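Local atomic coordinates of conserved hypothetical protein NMB0706 (PDB entry 1RV9), a protein that is of unknown function but belongs to the multi-copper polyphenol oxidoreductase laccase family and has a two-sheet core flanked by helices. Residues A20-P23 against N27-T30; M160-G165 against L212-E217. All coordinates share one frame; numbering follows the deposited sequence.

Contact 1: A20-P23 against N27-T30; sequences ADWP and NVKT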
# COMPACT_ATOMS: atom_id res chain seq x y z
N ALA A 20 -2.13 3.74 11.35
CA ALA A 20 -3.12 2.70 11.18
C ALA A 20 -3.96 2.47 12.42
O ALA A 20 -3.43 2.40 13.53
CB ALA A 20 -2.44 1.40 10.77
N ASP A 21 -5.27 2.36 12.23
CA ASP A 21 -6.17 2.09 13.33
C ASP A 21 -6.40 0.59 13.33
O ASP A 21 -7.24 0.07 12.60
CB ASP A 21 -7.50 2.83 13.15
CG ASP A 21 -8.54 2.41 14.18
OD1 ASP A 21 -8.15 2.00 15.29
OD2 ASP A 21 -9.75 2.52 13.88
N TRP A 22 -5.62 -0.10 14.14
CA TRP A 22 -5.72 -1.55 14.27
C TRP A 22 -5.14 -1.98 15.61
O TRP A 22 -4.39 -1.22 16.24
CB TRP A 22 -5.01 -2.24 13.09
CG TRP A 22 -3.53 -1.97 12.93
CD1 TRP A 22 -2.78 -0.99 13.53
CD2 TRP A 22 -2.64 -2.68 12.06
NE1 TRP A 22 -1.48 -1.06 13.09
CE2 TRP A 22 -1.36 -2.09 12.19
CE3 TRP A 22 -2.80 -3.77 11.20
CZ2 TRP A 22 -0.25 -2.54 11.47
CZ3 TRP A 22 -1.69 -4.23 10.48
CH2 TRP A 22 -0.43 -3.61 10.63
N PRO A 23 -5.49 -3.18 16.08
CA PRO A 23 -4.98 -3.69 17.36
C PRO A 23 -3.55 -4.20 17.34
O PRO A 23 -3.22 -5.15 18.05
CB PRO A 23 -5.99 -4.78 17.71
CG PRO A 23 -6.37 -5.32 16.37
CD PRO A 23 -6.54 -4.06 15.54
N ASN A 27 4.91 -2.33 19.79
CA ASN A 27 6.19 -2.18 19.11
C ASN A 27 6.06 -2.17 17.60
O ASN A 27 7.05 -2.18 16.88
CB ASN A 27 7.16 -3.27 19.56
CG ASN A 27 6.71 -4.65 19.15
OD1 ASN A 27 5.52 -4.95 19.12
ND2 ASN A 27 7.68 -5.51 18.83
N VAL A 28 4.82 -2.17 17.11
CA VAL A 28 4.57 -2.11 15.68
C VAL A 28 4.09 -0.70 15.39
O VAL A 28 3.00 -0.30 15.81
CB VAL A 28 3.51 -3.14 15.22
CG1 VAL A 28 3.12 -2.88 13.77
CG2 VAL A 28 4.07 -4.54 15.36
N LYS A 29 4.92 0.05 14.68
CA LYS A 29 4.61 1.43 14.35
C LYS A 29 4.25 1.57 12.88
O LYS A 29 4.78 0.85 12.03
CB LYS A 29 5.81 2.32 14.65
CG LYS A 29 6.32 2.23 16.08
CD LYS A 29 5.25 2.66 17.06
CE LYS A 29 5.79 2.66 18.48
NZ LYS A 29 4.76 3.13 19.44
N THR A 30 3.35 2.50 12.59
CA THR A 30 2.95 2.75 11.22
C THR A 30 2.88 4.25 10.94
O THR A 30 2.71 5.06 11.84
CB THR A 30 1.55 2.15 10.89
OG1 THR A 30 0.56 2.73 11.74
CG2 THR A 30 1.56 0.65 11.06
O HOH W 1 0.55 0.66 14.31
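Thr-30 OG1 takes a nearly straight hydrogen bond from the backbone N of Ala-20, 2.9 Å long with an N-H...O angle of 166°, and also has a longer link of 3.3 Å to a bound water. With chi1 at 60°, OG1 lies between the backbone N and the carbonyl carbon of its own residue, which directs the hydroxyl at the loop. That water sits in the plane of the Trp-22 indole at its edge, accepts a bond from NE1 at 2.9 Å and donates to Val-28 O at 3.0 Å, so it ties the indole to the backbone of strand 28-33. The loop joins strand 17-18 to its antiparallel neighbour 28-33 in the five-stranded sheet, and Trp-22 is inserted between this sheet and the six-stranded one, touching Ile-252 on the first and Cys-124 and Tyr-223 on the second. Apolar atoms complete the meeting. Thr-30 CG2 approaches Trp-22 CZ2 obliquely at 3.7 Å, while Val-28 CG1 stands 4.1 Å from the same CZ2, its side chain crossing the tryptophan at about a right angle. Ala-20 CB lies 3.5 Å above the indole plane, offset toward the rim, and also packs beside Thr-30 OG1.

Contact 2: M160-G165 against L212-E217; sequences MMAYLG and LILKRE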
# COMPACT_ATOMS: atom_id res chain seq x y z
N MET A 160 -1.62 -13.16 12.11
CA MET A 160 -1.38 -11.97 11.30
C MET A 160 -2.58 -11.04 11.25
O MET A 160 -3.73 -11.46 11.38
CB MET A 160 -1.06 -12.33 9.86
CG MET A 160 0.26 -13.00 9.61
SD MET A 160 0.43 -13.18 7.82
CE MET A 160 1.98 -14.05 7.72
N MET A 161 -2.30 -9.76 11.05
CA MET A 161 -3.35 -8.78 10.89
C MET A 161 -2.89 -7.92 9.73
O MET A 161 -1.69 -7.70 9.54
CB MET A 161 -3.56 -7.95 12.17
CG MET A 161 -2.40 -7.10 12.62
SD MET A 161 -2.82 -6.25 14.17
CE MET A 161 -2.42 -7.48 15.32
N ALA A 162 -3.84 -7.48 8.92
CA ALA A 162 -3.53 -6.66 7.76
C ALA A 162 -4.27 -5.34 7.82
O ALA A 162 -5.41 -5.28 8.30
CB ALA A 162 -3.89 -7.41 6.48
N TYR A 163 -3.63 -4.29 7.34
CA TYR A 163 -4.26 -2.98 7.32
C TYR A 163 -4.40 -2.51 5.89
O TYR A 163 -3.42 -2.49 5.13
CB TYR A 163 -3.42 -1.97 8.11
CG TYR A 163 -4.07 -0.61 8.21
CD1 TYR A 163 -5.16 -0.39 9.05
CD2 TYR A 163 -3.60 0.47 7.45
CE1 TYR A 163 -5.77 0.86 9.13
CE2 TYR A 163 -4.20 1.72 7.53
CZ TYR A 163 -5.28 1.91 8.37
OH TYR A 163 -5.87 3.15 8.45
N LEU A 164 -5.62 -2.14 5.51
CA LEU A 164 -5.88 -1.65 4.16
C LEU A 164 -5.71 -0.14 4.20
O LEU A 164 -6.51 0.57 4.81
CB LEU A 164 -7.30 -2.02 3.73
CG LEU A 164 -7.63 -3.51 3.83
CD1 LEU A 164 -9.07 -3.73 3.35
CD2 LEU A 164 -6.66 -4.33 2.99
N GLY A 165 -4.65 0.34 3.55
CA GLY A 165 -4.37 1.76 3.52
C GLY A 165 -5.28 2.53 2.58
O GLY A 165 -6.16 1.95 1.95
N LEU A 212 -11.19 -10.54 0.66
CA LEU A 212 -11.47 -11.89 0.19
C LEU A 212 -10.18 -12.70 0.10
O LEU A 212 -10.10 -13.83 0.60
CB LEU A 212 -12.13 -11.86 -1.20
CG LEU A 212 -13.63 -11.60 -1.31
CD1 LEU A 212 -14.01 -11.44 -2.77
CD2 LEU A 212 -14.39 -12.76 -0.68
N ILE A 213 -9.18 -12.12 -0.54
CA ILE A 213 -7.89 -12.78 -0.72
C ILE A 213 -7.21 -13.05 0.62
O ILE A 213 -6.71 -14.15 0.87
CB ILE A 213 -6.98 -11.93 -1.64
CG1 ILE A 213 -7.56 -11.93 -3.05
CG2 ILE A 213 -5.56 -12.46 -1.63
CD1 ILE A 213 -6.93 -10.92 -4.00
N LEU A 214 -7.19 -12.04 1.49
CA LEU A 214 -6.57 -12.19 2.80
C LEU A 214 -7.28 -13.25 3.64
O LEU A 214 -6.64 -14.08 4.29
CB LEU A 214 -6.56 -10.86 3.54
CG LEU A 214 -5.63 -9.79 2.96
CD1 LEU A 214 -5.99 -8.43 3.52
CD2 LEU A 214 -4.18 -10.15 3.29
N LYS A 215 -8.61 -13.21 3.63
CA LYS A 215 -9.40 -14.18 4.38
C LYS A 215 -9.17 -15.59 3.88
O LYS A 215 -9.01 -16.52 4.66
CB LYS A 215 -10.89 -13.84 4.31
CG LYS A 215 -11.38 -12.87 5.38
CD LYS A 215 -10.28 -12.55 6.39
CE LYS A 215 -10.84 -12.29 7.78
NZ LYS A 215 -9.75 -12.02 8.75
N ARG A 216 -9.15 -15.74 2.56
CA ARG A 216 -8.94 -17.05 1.97
C ARG A 216 -7.56 -17.61 2.32
O ARG A 216 -7.38 -18.82 2.42
CB ARG A 216 -9.09 -16.99 0.44
CG ARG A 216 -8.85 -18.33 -0.23
CD ARG A 216 -8.93 -18.24 -1.75
NE ARG A 216 -7.86 -17.43 -2.32
CZ ARG A 216 -7.60 -17.35 -3.62
NH1 ARG A 216 -8.34 -18.04 -4.48
NH2 ARG A 216 -6.62 -16.58 -4.06
N GLU A 217 -6.60 -16.71 2.52
CA GLU A 217 -5.24 -17.13 2.85
C GLU A 217 -5.11 -17.52 4.32
O GLU A 217 -4.17 -18.22 4.69
CB GLU A 217 -4.26 -16.01 2.48
CG GLU A 217 -2.91 -16.49 2.00
CD GLU A 217 -2.97 -17.38 0.76
OE1 GLU A 217 -4.05 -17.52 0.14
OE2 GLU A 217 -1.91 -17.93 0.39
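Leu-214 reaches from helix 206-217 to strand 160-164 and meets Ala-162 and Leu-164 chiefly through one methyl, CD1. Its CB points at the strand, and the torsions continue that line: CG lies opposite the carbonyl carbon across the CA-CB bond (chi1 -69°), and an extended chi2 of 164° sends CD1 outward as the foremost atom of the side chain. CD1 comes to 3.8 Å from Ala-162 CB, which is directed at the helix and points into the fork of the leucine from the strand side. The second branch of that fork, Leu-214 CD2, is more distant, 4.2 Å from Ala-162 CB.

Leu-164 comes in differently. Its CB does not point at the helix, and the side chain approaches through its end. CD1 continues the extended chain while CD2 is the branch turned to the helix, 4.2 Å from Leu-214 CD1. The side chains of Leu-164 and Leu-214 run nearly antiparallel and meet at their methyl ends.

Ala-162 and Leu-164 share one face of the strand, the outer face of the six-stranded sheet, which the helix covers. Phe-123 and Val-222, on the strands to either side, also touch Leu-214. The helix belongs to the crossover that links strand 160-164 to its parallel neighbour 221-224, a connection elaborated by further elements. No hydrogen bond spans the two segments, and all three touching residues are buried, so dispersion and the exclusion of water from these aliphatic groups hold helix to sheet here.

The two contacts follow one another along the chain, with contact 1 complete well before the chain reaches contact 2, and their centres lie about 15 Å apart. Strand 160-164 connects them. Its outer face carries contact 2, against helix 206-217, whereas its inner face looks toward the loop of contact 1: Tyr-163 CE1 lies 3.5 Å from Asp-21 N, and Trp-22 CZ3 is 3.6 Å from Met-161 O. Contact 1 binds that loop to strand 28-33 of the five-stranded sheet, so the two together trace a section through the layers, from one sheet across the interface to the other sheet and on to its covering helix. This matches the alpha-beta-beta-alpha architecture of the protein.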